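Local coordinates for aminotransferase class I and II (Streptococcus suis 89/1591, PDB 3OP7), which probably transfers amino groups between amino acids and oxo acids, using pyridoxal 5'-phosphate held as a Schiff base on a lysine, at residues 70-73 with 74-78; 118-121 with 122-125; 246-249 with 250-254. All coordinates share one frame; numbering follows the deposited sequence.

The three contacts follow one another along the chain, each a local contact along one continuous stretch. Contact 1 closes helix 66-73, contact 2 takes in nearly all of helix 117-124 and the residue after it, and contact 3 lies in the loop between helices 238-244 and 257-268. Centres lie about 29 Å apart for contacts 1 and 2, about 23 Å for 1 and 3, and about 18 Å for 2 and 3. Within one subunit none touches another; across the dimer, Asp120 of contact 2 packs on Tyr250 of the second subunit, from contact 3. Helix 89-101 packs against contacts 2 and 3, which help build the dimer, whereas contact 1 belongs to one subunit alone.

Contact 1: residues 70-73 with 74-78; sequences KSVS and QLYTG. With EDO (1,2-ethanediol), chain K.
Backbone hydrogen bonds carry the chain from Lys70-Ser73 into Gln74-Gly78 as helix 66-73 comes to its end. Gln74 N still reaches back four residues to Lys70 O, at 3.0 Å, with a weak second bond to Ser71 O. The next two bonds span three residues: Leu75 N meets Val72 O at 2.9 Å, and Tyr76 N meets Ser73 O at 3.2 Å, closing a type I beta turn from Ser73 to Tyr76.

Among the side-chain polar contacts, Ser73 OG turns back onto Lys70 O at 2.7 Å. Its first torsion, 78°, sets the hydroxyl between the backbone N and the carbonyl carbon, facing the preceding turn. Lys70 O is thus gripped by two donors, Ser73 OG and Gln74 N. A water donates to Ser71 O at 2.7 Å and, weakly, to Gln74 OE1, tying the glutamine amide to the last helical turn. Ser71 OG instead bonds to Ala67 O. Farther along, an ethanediol, probably from the crystallisation liquor, makes a weak hydrogen bond from O1 to Thr77 OG1 and also bonds to Glu209.

In the packing, the Lys70 and Gln74 side chains cross obliquely, with Lys70 CE 3.7 Å from Gln74 NE2. Val72 and Tyr76 run side by side; Val72 CG1 lies in the plane of the phenol ring, 4.0 Å from Tyr76 CE1 at its edge, while Val72 O and Ser73 O also approach that edge.

Leu267 of helix 257-268 packs against Ser71, Val72 and Leu75, and Trp233 of strand 232-235 against Val72 and Leu75. The same tryptophan hydrogen-bonds through NE1 to Tyr76 OH, and helix 207-210 flanks the tyrosine through Ile208 and Glu209, so this helix end is packed against strand 232-235, next to edge strand 84-87 of the large mixed sheet.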
ATOM      1  N   LYS A  70     -17.651 -10.204   6.254  1.00 25.86           N
ATOM      2  CA  LYS A  70     -18.927 -10.899   5.983  1.00 26.59           C
ATOM      3  C   LYS A  70     -19.576 -10.420   4.681  1.00 27.31           C
ATOM      4  O   LYS A  70     -19.963 -11.250   3.860  1.00 27.55           O
ATOM      5  CB  LYS A  70     -19.920 -10.693   7.114  1.00 27.36           C
ATOM      6  CG  LYS A  70     -21.246 -11.453   6.977  1.00 29.21           C
ATOM      7  CD  LYS A  70     -21.024 -12.952   6.999  1.00 31.35           C
ATOM      8  CE  LYS A  70     -22.320 -13.718   7.048  1.00 35.66           C
ATOM      9  NZ  LYS A  70     -22.112 -15.209   7.047  1.00 36.54           N
ATOM     10  N   SER A  71     -19.689  -9.108   4.501  1.00 27.17           N
ATOM     11  CA  SER A  71     -20.373  -8.556   3.319  1.00 28.88           C
ATOM     12  C   SER A  71     -19.633  -8.963   2.040  1.00 27.13           C
ATOM     13  O   SER A  71     -20.272  -9.348   1.082  1.00 30.18           O
ATOM     14  CB  SER A  71     -20.476  -7.040   3.379  1.00 28.35           C
ATOM     15  OG  SER A  71     -21.337  -6.615   4.437  1.00 30.55           O
ATOM     16  N   VAL A  72     -18.295  -8.880   2.061  1.00 26.66           N
ATOM     17  CA  VAL A  72     -17.502  -9.337   0.918  1.00 26.46           C
ATOM     18  C   VAL A  72     -17.736 -10.824   0.643  1.00 27.02           C
ATOM     19  O   VAL A  72     -17.975 -11.206  -0.506  1.00 29.10           O
ATOM     20  CB  VAL A  72     -16.013  -9.059   1.065  1.00 24.77           C
ATOM     21  CG1 VAL A  72     -15.218  -9.825  -0.027  1.00 23.45           C
ATOM     22  CG2 VAL A  72     -15.688  -7.542   1.002  1.00 24.72           C
ATOM     23  N   SER A  73     -17.649 -11.669   1.681  1.00 27.81           N
ATOM     24  CA  SER A  73     -17.878 -13.128   1.531  1.00 28.95           C
ATOM     25  C   SER A  73     -19.226 -13.419   0.852  1.00 30.53           C
ATOM     26  O   SER A  73     -19.338 -14.332   0.040  1.00 29.85           O
ATOM     27  CB  SER A  73     -17.692 -13.849   2.884  1.00 30.04           C
ATOM     28  OG  SER A  73     -18.806 -13.689   3.736  1.00 29.08           O
ATOM     29  N   GLN A  74     -20.219 -12.599   1.150  1.00 31.21           N
ATOM     30  CA  GLN A  74     -21.569 -12.772   0.658  1.00 33.44           C
ATOM     31  C   GLN A  74     -21.716 -12.425  -0.839  1.00 33.49           C
ATOM     32  O   GLN A  74     -22.724 -12.777  -1.472  1.00 33.64           O
ATOM     33  CB  GLN A  74     -22.550 -11.954   1.492  1.00 34.42           C
ATOM     34  CG  GLN A  74     -22.833 -12.539   2.872  1.00 38.32           C
ATOM     35  CD  GLN A  74     -23.711 -11.631   3.721  1.00 44.32           C
ATOM     36  OE1 GLN A  74     -23.569 -10.399   3.709  1.00 48.94           O
ATOM     37  NE2 GLN A  74     -24.609 -12.233   4.477  1.00 48.48           N
ATOM     38  N   LEU A  75     -20.722 -11.750  -1.404  1.00 31.74           N
ATOM     39  CA  LEU A  75     -20.720 -11.458  -2.862  1.00 32.06           C
ATOM     40  C   LEU A  75     -20.455 -12.732  -3.685  1.00 31.48           C
ATOM     41  O   LEU A  75     -20.703 -12.747  -4.878  1.00 33.12           O
ATOM     42  CB  LEU A  75     -19.683 -10.390  -3.217  1.00 30.93           C
ATOM     43  CG  LEU A  75     -19.819  -9.008  -2.550  1.00 31.79           C
ATOM     44  CD1 LEU A  75     -18.605  -8.147  -2.799  1.00 28.97           C
ATOM     45  CD2 LEU A  75     -21.110  -8.308  -3.038  1.00 35.97           C
ATOM     46  N   TYR A  76     -19.964 -13.776  -3.039  1.00 31.17           N
ATOM     47  CA  TYR A  76     -19.596 -15.027  -3.672  1.00 32.10           C
ATOM     48  C   TYR A  76     -20.463 -16.153  -3.203  1.00 33.54           C
ATOM     49  O   TYR A  76     -21.130 -16.033  -2.159  1.00 35.54           O
ATOM     50  CB  TYR A  76     -18.179 -15.404  -3.260  1.00 29.90           C
ATOM     51  CG  TYR A  76     -17.142 -14.373  -3.593  1.00 30.01           C
ATOM     52  CD1 TYR A  76     -16.843 -13.353  -2.693  1.00 28.59           C
ATOM     53  CD2 TYR A  76     -16.470 -14.397  -4.803  1.00 29.37           C
ATOM     54  CE1 TYR A  76     -15.875 -12.395  -2.976  1.00 27.67           C
ATOM     55  CE2 TYR A  76     -15.506 -13.430  -5.113  1.00 26.31           C
ATOM     56  CZ  TYR A  76     -15.198 -12.417  -4.190  1.00 27.57           C
ATOM     57  OH  TYR A  76     -14.248 -11.459  -4.535  1.00 25.45           O
ATOM     58  N   THR A  77     -20.422 -17.263  -3.927  1.00 35.04           N
ATOM     59  CA  THR A  77     -20.959 -18.510  -3.414  0.50 36.38           C
ATOM     60  C   THR A  77     -19.807 -19.308  -2.839  1.00 35.82           C
ATOM     61  O   THR A  77     -18.700 -19.319  -3.395  1.00 34.94           O
ATOM     62  CB  THR A  77     -21.672 -19.346  -4.510  0.50 37.98           C
ATOM     63  OG1 THR A  77     -20.767 -19.580  -5.597  0.50 37.54           O
ATOM     64  CG2 THR A  77     -22.904 -18.621  -4.993  0.50 38.99           C
ATOM     65  N   GLY A  78     -20.051 -19.952  -1.708  1.00 36.03           N
ATOM     66  CA  GLY A  78     -19.071 -20.864  -1.121  1.00 35.96           C
ATOM     67  C   GLY A  78     -17.796 -20.238  -0.571  1.00 35.02           C
ATOM     68  O   GLY A  78     -16.754 -20.900  -0.532  1.00 36.01           O
TER
HETATM   69  C1  EDO K 408     -21.709 -18.752  -8.381  1.00 61.85           C
HETATM   70  O1  EDO K 408     -21.214 -20.099  -8.472  1.00 62.05           O
HETATM   71  C2  EDO K 408     -21.469 -18.015  -9.698  1.00 61.29           C
HETATM   72  O2  EDO K 408     -21.215 -16.605  -9.546  1.00 59.70           O
HETATM   73  O   HOH W   1     -22.879  -9.009   0.683  1.00 45.95           O

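Contact 2: residues 118-121 with 122-125; sequences LYDI and PKSL
Ile121 and Pro122 meet at a kink in helix 117-124, the helix of a beta-alpha-beta unit between strands 107-112 and 128-135. The proline nitrogen has no hydrogen to give to the turn before, and its ring fills that place: Pro122 CG lies 3.3 Å from Leu118 O, which is buried with no polar partner in the model. Across the peptide bond Pro122 CD comes 3.4 Å from Ile121 CB, a close approach set largely by the linkage itself. On the sheet side Pro122 packs against Val129.

Beyond the kink the helical bonds resume, weakly from Lys123 N to Tyr119 O and then more firmly from Ser124 N to Asp120 O, at 3.0 Å. Ile121 and Leu125 lie side by side and point the same way, with Ile121 CG2 4.0 Å from Leu125 CD1. With CG1 of Ile121 opposite the carbonyl carbon (chi1 -66°), the CG2 branch is left on the carbonyl side, where Leu125 arrives. The pair faces helix 89-101, where Ile121 rests on Leu95 and Leu98, and Leu125 on Tyr99.

Asp120 and Lys123 also run alongside each other, but their charged atoms do not meet; Asp120 OD2 bonds to Gln116 NE2. Tyr99 of the second subunit packs on Ile121 and hydrogen-bonds through OH to Ser124 OG, bringing the helix end into the dimer interface. The same serine hydroxyl, Ser124 OG, donates to Ile121 O at 2.6 Å, in the carbonyl plane and on a lone pair.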
ATOM      1  N   LEU A 118       0.422  -7.599 -13.039  1.00 24.65           N
ATOM      2  CA  LEU A 118       0.234  -9.031 -13.099  1.00 24.73           C
ATOM      3  C   LEU A 118       1.399  -9.777 -13.754  1.00 25.64           C
ATOM      4  O   LEU A 118       1.610 -10.965 -13.436  1.00 24.92           O
ATOM      5  CB  LEU A 118      -1.092  -9.412 -13.776  1.00 24.85           C
ATOM      6  CG  LEU A 118      -2.354  -8.918 -13.068  1.00 23.46           C
ATOM      7  CD1 LEU A 118      -3.549  -9.288 -13.975  1.00 27.48           C
ATOM      8  CD2 LEU A 118      -2.487  -9.428 -11.569  1.00 24.64           C
ATOM      9  N   TYR A 119       2.163  -9.099 -14.602  1.00 26.12           N
ATOM     10  CA  TYR A 119       3.352  -9.690 -15.225  1.00 26.64           C
ATOM     11  C   TYR A 119       4.670  -9.077 -14.756  1.00 26.43           C
ATOM     12  O   TYR A 119       5.635  -9.811 -14.605  1.00 26.46           O
ATOM     13  CB  TYR A 119       3.241  -9.712 -16.751  1.00 27.08           C
ATOM     14  CG  TYR A 119       2.933  -8.396 -17.414  1.00 25.06           C
ATOM     15  CD1 TYR A 119       3.949  -7.508 -17.724  1.00 29.05           C
ATOM     16  CD2 TYR A 119       1.628  -8.022 -17.697  1.00 25.19           C
ATOM     17  CE1 TYR A 119       3.666  -6.313 -18.332  1.00 29.14           C
ATOM     18  CE2 TYR A 119       1.337  -6.832 -18.255  1.00 27.65           C
ATOM     19  CZ  TYR A 119       2.369  -5.961 -18.568  1.00 29.47           C
ATOM     20  OH  TYR A 119       2.086  -4.744 -19.141  1.00 31.28           O
ATOM     21  N   ASP A 120       4.710  -7.776 -14.471  1.00 26.31           N
ATOM     22  CA  ASP A 120       5.964  -7.157 -14.057  1.00 26.88           C
ATOM     23  C   ASP A 120       6.325  -7.386 -12.605  1.00 26.56           C
ATOM     24  O   ASP A 120       7.511  -7.479 -12.289  1.00 28.04           O
ATOM     25  CB  ASP A 120       6.028  -5.690 -14.480  1.00 28.43           C
ATOM     26  CG  ASP A 120       6.507  -5.523 -15.931  1.00 30.17           C
ATOM     27  OD1 ASP A 120       7.192  -6.463 -16.473  1.00 29.87           O
ATOM     28  OD2 ASP A 120       6.198  -4.450 -16.535  1.00 30.48           O
ATOM     29  N   ILE A 121       5.349  -7.521 -11.715  1.00 24.25           N
ATOM     30  CA  ILE A 121       5.719  -7.865 -10.350  1.00 25.36           C
ATOM     31  C   ILE A 121       6.400  -9.235 -10.320  1.00 24.31           C
ATOM     32  O   ILE A 121       7.501  -9.354  -9.754  1.00 25.18           O
ATOM     33  CB  ILE A 121       4.562  -7.688  -9.310  1.00 23.57           C
ATOM     34  CG1 ILE A 121       4.195  -6.201  -9.194  1.00 26.53           C
ATOM     35  CG2 ILE A 121       4.987  -8.242  -7.950  1.00 23.21           C
ATOM     36  CD1 ILE A 121       2.957  -5.909  -8.347  1.00 25.52           C
ATOM     37  N   PRO A 122       5.801 -10.279 -10.938  1.00 24.26           N
ATOM     38  CA  PRO A 122       6.519 -11.536 -10.817  1.00 26.51           C
ATOM     39  C   PRO A 122       7.907 -11.518 -11.447  1.00 27.55           C
ATOM     40  O   PRO A 122       8.825 -12.098 -10.900  1.00 27.67           O
ATOM     41  CB  PRO A 122       5.611 -12.576 -11.494  1.00 26.36           C
ATOM     42  CG  PRO A 122       4.361 -11.893 -11.877  1.00 28.09           C
ATOM     43  CD  PRO A 122       4.407 -10.456 -11.355  1.00 24.76           C
ATOM     44  N   LYS A 123       8.064 -10.841 -12.565  1.00 28.83           N
ATOM     45  CA  LYS A 123       9.403 -10.703 -13.171  1.00 32.39           C
ATOM     46  C   LYS A 123      10.376 -10.105 -12.181  1.00 32.01           C
ATOM     47  O   LYS A 123      11.503 -10.598 -12.018  1.00 32.83           O
ATOM     48  CB  LYS A 123       9.370  -9.767 -14.386  1.00 33.72           C
ATOM     49  CG  LYS A 123       8.996 -10.376 -15.688  1.00 41.07           C
ATOM     50  CD  LYS A 123       9.746  -9.605 -16.801  1.00 47.45           C
ATOM     51  CE  LYS A 123       9.643 -10.263 -18.175  1.00 52.92           C
ATOM     52  NZ  LYS A 123      10.370  -9.432 -19.204  1.00 57.67           N
ATOM     53  N   SER A 124       9.941  -9.059 -11.482  1.00 32.40           N
ATOM     54  CA  SER A 124      10.805  -8.367 -10.545  1.00 32.61           C
ATOM     55  C   SER A 124      11.211  -9.246  -9.403  1.00 32.55           C
ATOM     56  O   SER A 124      12.235  -8.993  -8.763  1.00 33.35           O
ATOM     57  CB  SER A 124      10.133  -7.094  -9.993  1.00 33.34           C
ATOM     58  OG  SER A 124       9.080  -7.404  -9.062  1.00 31.35           O
ATOM     59  N   LEU A 125      10.447 -10.302  -9.135  1.00 29.94           N
ATOM     60  CA  LEU A 125      10.773 -11.184  -8.017  1.00 29.64           C
ATOM     61  C   LEU A 125      11.634 -12.378  -8.426  1.00 30.39           C
ATOM     62  O   LEU A 125      11.967 -13.265  -7.618  1.00 32.62           O
ATOM     63  CB  LEU A 125       9.479 -11.623  -7.309  1.00 28.41           C
ATOM     64  CG  LEU A 125       8.651 -10.482  -6.745  1.00 29.73           C
ATOM     65  CD1 LEU A 125       7.315 -10.948  -6.199  1.00 29.95           C
ATOM     66  CD2 LEU A 125       9.448  -9.746  -5.668  1.00 31.95           C
TER

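Contact 3: residues 246-249 with 250-254; sequences DYRD and YTMIC
Two tight turns wind Tyr247-Asp249 onto Tyr250-Ile253. Tyr250 N bonds to Tyr247 O at 3.0 Å, and Arg248 O then accepts three successive amide hydrogens. The N of Met252, which is selenomethionine in the crystal, comes nearly head-on to that oxygen at 2.9 Å, while Thr251 N, at 3.3 Å, and Ile253 N, at 2.8 Å, stand above the carbonyl plane. Ile253 takes a positive phi (64°), unusual for a beta-branched residue, where the chain leaves the turn.

The Tyr247 and Tyr250 side chains run alongside each other in the same direction, with Tyr247 CD1 3.7 Å from Tyr250 CE2; Tyr247 O approaches the edge of the Tyr250 ring. Their hydroxyls both bond to the second subunit, Tyr247 OH to Gly1 N and Tyr250 OH to Pro5 O. Arg248 bends at its third torsion (63°), bringing the guanidinium obliquely past the selenium: SE of Met252 is 3.8 Å from Arg248 NH2. On another flank, Asp249 OD1 comes up to Ile253, 3.5 Å from its CA, with CG1 slightly farther, and a water 2.7 Å from OD1 is also within hydrogen-bonding distance of Ile253 O.

Asp249 N bonds to Glu10 of the second subunit, and Met252 O accepts from Arg230 of that same subunit. With three amides converging on it, Arg248 O probably carries enhanced negative polarisation and holds the irregular loop in shape. The buried guanidinium, through NH2 to Gln86 O and Ile62 O, joins this loop to the rest of its own subunit, while the tyrosine hydroxyls bind it to the partner.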
ATOM      1  N   ASP A 246       0.867 -13.062   6.914  1.00 27.81           N
ATOM      2  CA  ASP A 246       2.154 -12.841   7.510  1.00 28.92           C
ATOM      3  C   ASP A 246       3.077 -11.928   6.694  1.00 27.81           C
ATOM      4  O   ASP A 246       4.253 -11.770   7.055  1.00 26.56           O
ATOM      5  CB  ASP A 246       2.840 -14.174   7.771  1.00 31.29           C
ATOM      6  CG  ASP A 246       2.186 -14.969   8.927  1.00 33.40           C
ATOM      7  OD1 ASP A 246       1.617 -14.363   9.899  1.00 33.44           O
ATOM      8  OD2 ASP A 246       2.264 -16.208   8.839  1.00 33.68           O
ATOM      9  N   TYR A 247       2.555 -11.360   5.604  1.00 25.82           N
ATOM     10  CA  TYR A 247       3.339 -10.487   4.712  1.00 25.32           C
ATOM     11  C   TYR A 247       2.771  -9.076   4.547  1.00 24.40           C
ATOM     12  O   TYR A 247       3.403  -8.217   3.921  1.00 23.09           O
ATOM     13  CB  TYR A 247       3.484 -11.119   3.336  1.00 25.30           C
ATOM     14  CG  TYR A 247       4.268 -12.388   3.378  1.00 28.26           C
ATOM     15  CD1 TYR A 247       5.664 -12.373   3.274  1.00 30.73           C
ATOM     16  CD2 TYR A 247       3.630 -13.598   3.582  1.00 31.11           C
ATOM     17  CE1 TYR A 247       6.383 -13.546   3.358  1.00 35.05           C
ATOM     18  CE2 TYR A 247       4.325 -14.763   3.657  1.00 34.84           C
ATOM     19  CZ  TYR A 247       5.703 -14.741   3.549  1.00 37.21           C
ATOM     20  OH  TYR A 247       6.381 -15.942   3.668  1.00 41.08           O
ATOM     21  N   ARG A 248       1.615  -8.779   5.153  1.00 24.46           N
ATOM     22  CA  ARG A 248       1.011  -7.466   4.959  0.70 23.22           C
ATOM     23  C   ARG A 248       1.829  -6.300   5.568  1.00 21.98           C
ATOM     24  O   ARG A 248       1.669  -5.195   5.115  1.00 22.25           O
ATOM     25  CB  ARG A 248      -0.456  -7.468   5.440  0.70 23.48           C
ATOM     26  CG  ARG A 248      -1.284  -8.431   4.559  0.70 23.18           C
ATOM     27  CD  ARG A 248      -2.769  -8.676   4.992  0.70 25.02           C
ATOM     28  NE  ARG A 248      -3.604  -7.482   4.942  0.70 22.06           N
ATOM     29  CZ  ARG A 248      -3.998  -6.772   5.987  0.70 19.76           C
ATOM     30  NH1 ARG A 248      -3.619  -7.100   7.221  0.70 22.88           N
ATOM     31  NH2 ARG A 248      -4.755  -5.695   5.807  0.70 19.86           N
ATOM     32  N   ASP A 249       2.702  -6.519   6.549  1.00 23.26           N
ATOM     33  CA  ASP A 249       3.523  -5.409   7.028  1.00 22.31           C
ATOM     34  C   ASP A 249       4.634  -5.027   6.047  1.00 23.63           C
ATOM     35  O   ASP A 249       5.272  -3.983   6.221  1.00 23.79           O
ATOM     36  CB  ASP A 249       4.129  -5.613   8.412  1.00 23.55           C
ATOM     37  CG  ASP A 249       3.091  -5.662   9.522  1.00 25.01           C
ATOM     38  OD1 ASP A 249       1.888  -5.677   9.210  1.00 24.55           O
ATOM     39  OD2 ASP A 249       3.547  -5.688  10.683  1.00 26.01           O
ATOM     40  N   TYR A 250       4.861  -5.806   5.005  1.00 24.21           N
ATOM     41  CA  TYR A 250       5.845  -5.334   4.031  1.00 24.86           C
ATOM     42  C   TYR A 250       5.263  -4.272   3.153  1.00 25.04           C
ATOM     43  O   TYR A 250       6.008  -3.510   2.534  1.00 24.89           O
ATOM     44  CB  TYR A 250       6.297  -6.494   3.131  1.00 25.55           C
ATOM     45  CG  TYR A 250       7.276  -7.439   3.746  1.00 23.98           C
ATOM     46  CD1 TYR A 250       8.585  -7.047   4.038  1.00 27.14           C
ATOM     47  CD2 TYR A 250       6.926  -8.755   4.034  1.00 23.71           C
ATOM     48  CE1 TYR A 250       9.472  -7.912   4.527  1.00 27.50           C
ATOM     49  CE2 TYR A 250       7.819  -9.642   4.544  1.00 25.09           C
ATOM     50  CZ  TYR A 250       9.119  -9.235   4.796  1.00 27.62           C
ATOM     51  OH  TYR A 250      10.106 -10.049   5.369  1.00 33.00           O
ATOM     52  N   THR A 251       3.936  -4.299   2.959  1.00 23.06           N
ATOM     53  CA  THR A 251       3.295  -3.465   1.962  1.00 22.61           C
ATOM     54  C   THR A 251       2.286  -2.442   2.459  1.00 22.60           C
ATOM     55  O   THR A 251       2.135  -1.382   1.843  1.00 24.57           O
ATOM     56  CB  THR A 251       2.603  -4.384   0.932  1.00 22.27           C
ATOM     57  OG1 THR A 251       1.548  -5.092   1.586  1.00 22.87           O
ATOM     58  CG2 THR A 251       3.667  -5.391   0.331  1.00 23.25           C
HETATM   59  N   MSE A 252       1.533  -2.745   3.531  1.00 21.22           N
HETATM   60  CA  MSE A 252       0.447  -1.893   3.932  1.00 21.31           C
HETATM   61  C   MSE A 252       0.224  -1.778   5.458  1.00 21.12           C
HETATM   62  O   MSE A 252      -0.211  -0.734   5.905  1.00 20.57           O
HETATM   63  CB  MSE A 252      -0.832  -2.319   3.235  1.00 21.97           C
HETATM   64  CG  MSE A 252      -1.250  -3.675   3.588  1.00 23.64           C
HETATM   65 SE   MSE A 252      -2.845  -4.369   2.833  0.75 26.23          SE
HETATM   66  CE  MSE A 252      -1.880  -4.904   1.216  1.00 29.75           C
ATOM     67  N   ILE A 253       0.537  -2.848   6.196  1.00 20.41           N
ATOM     68  CA  ILE A 253       0.013  -3.153   7.579  1.00 20.80           C
ATOM     69  C   ILE A 253      -1.511  -3.390   7.576  1.00 21.80           C
ATOM     70  O   ILE A 253      -1.990  -4.480   7.959  1.00 21.99           O
ATOM     71  CB  ILE A 253       0.412  -2.130   8.664  1.00 20.29           C
ATOM     72  CG1 ILE A 253       1.933  -1.970   8.714  1.00 23.14           C
ATOM     73  CG2 ILE A 253      -0.167  -2.598  10.053  1.00 20.57           C
ATOM     74  CD1 ILE A 253       2.435  -0.982   9.739  1.00 23.51           C
ATOM     75  N   CYS A 254      -2.237  -2.357   7.185  1.00 21.82           N
ATOM     76  CA  CYS A 254      -3.674  -2.378   7.097  1.00 22.62           C
ATOM     77  C   CYS A 254      -4.140  -1.194   6.242  1.00 21.19           C
ATOM     78  O   CYS A 254      -3.384  -0.266   5.905  1.00 20.21           O
ATOM     79  CB  CYS A 254      -4.276  -2.280   8.522  1.00 22.02           C
ATOM     80  SG  CYS A 254      -3.703  -0.917   9.395  1.00 24.84           S
TER
HETATM   81  O   HOH W   2      -0.735  -6.241   9.764  1.00 25.44           O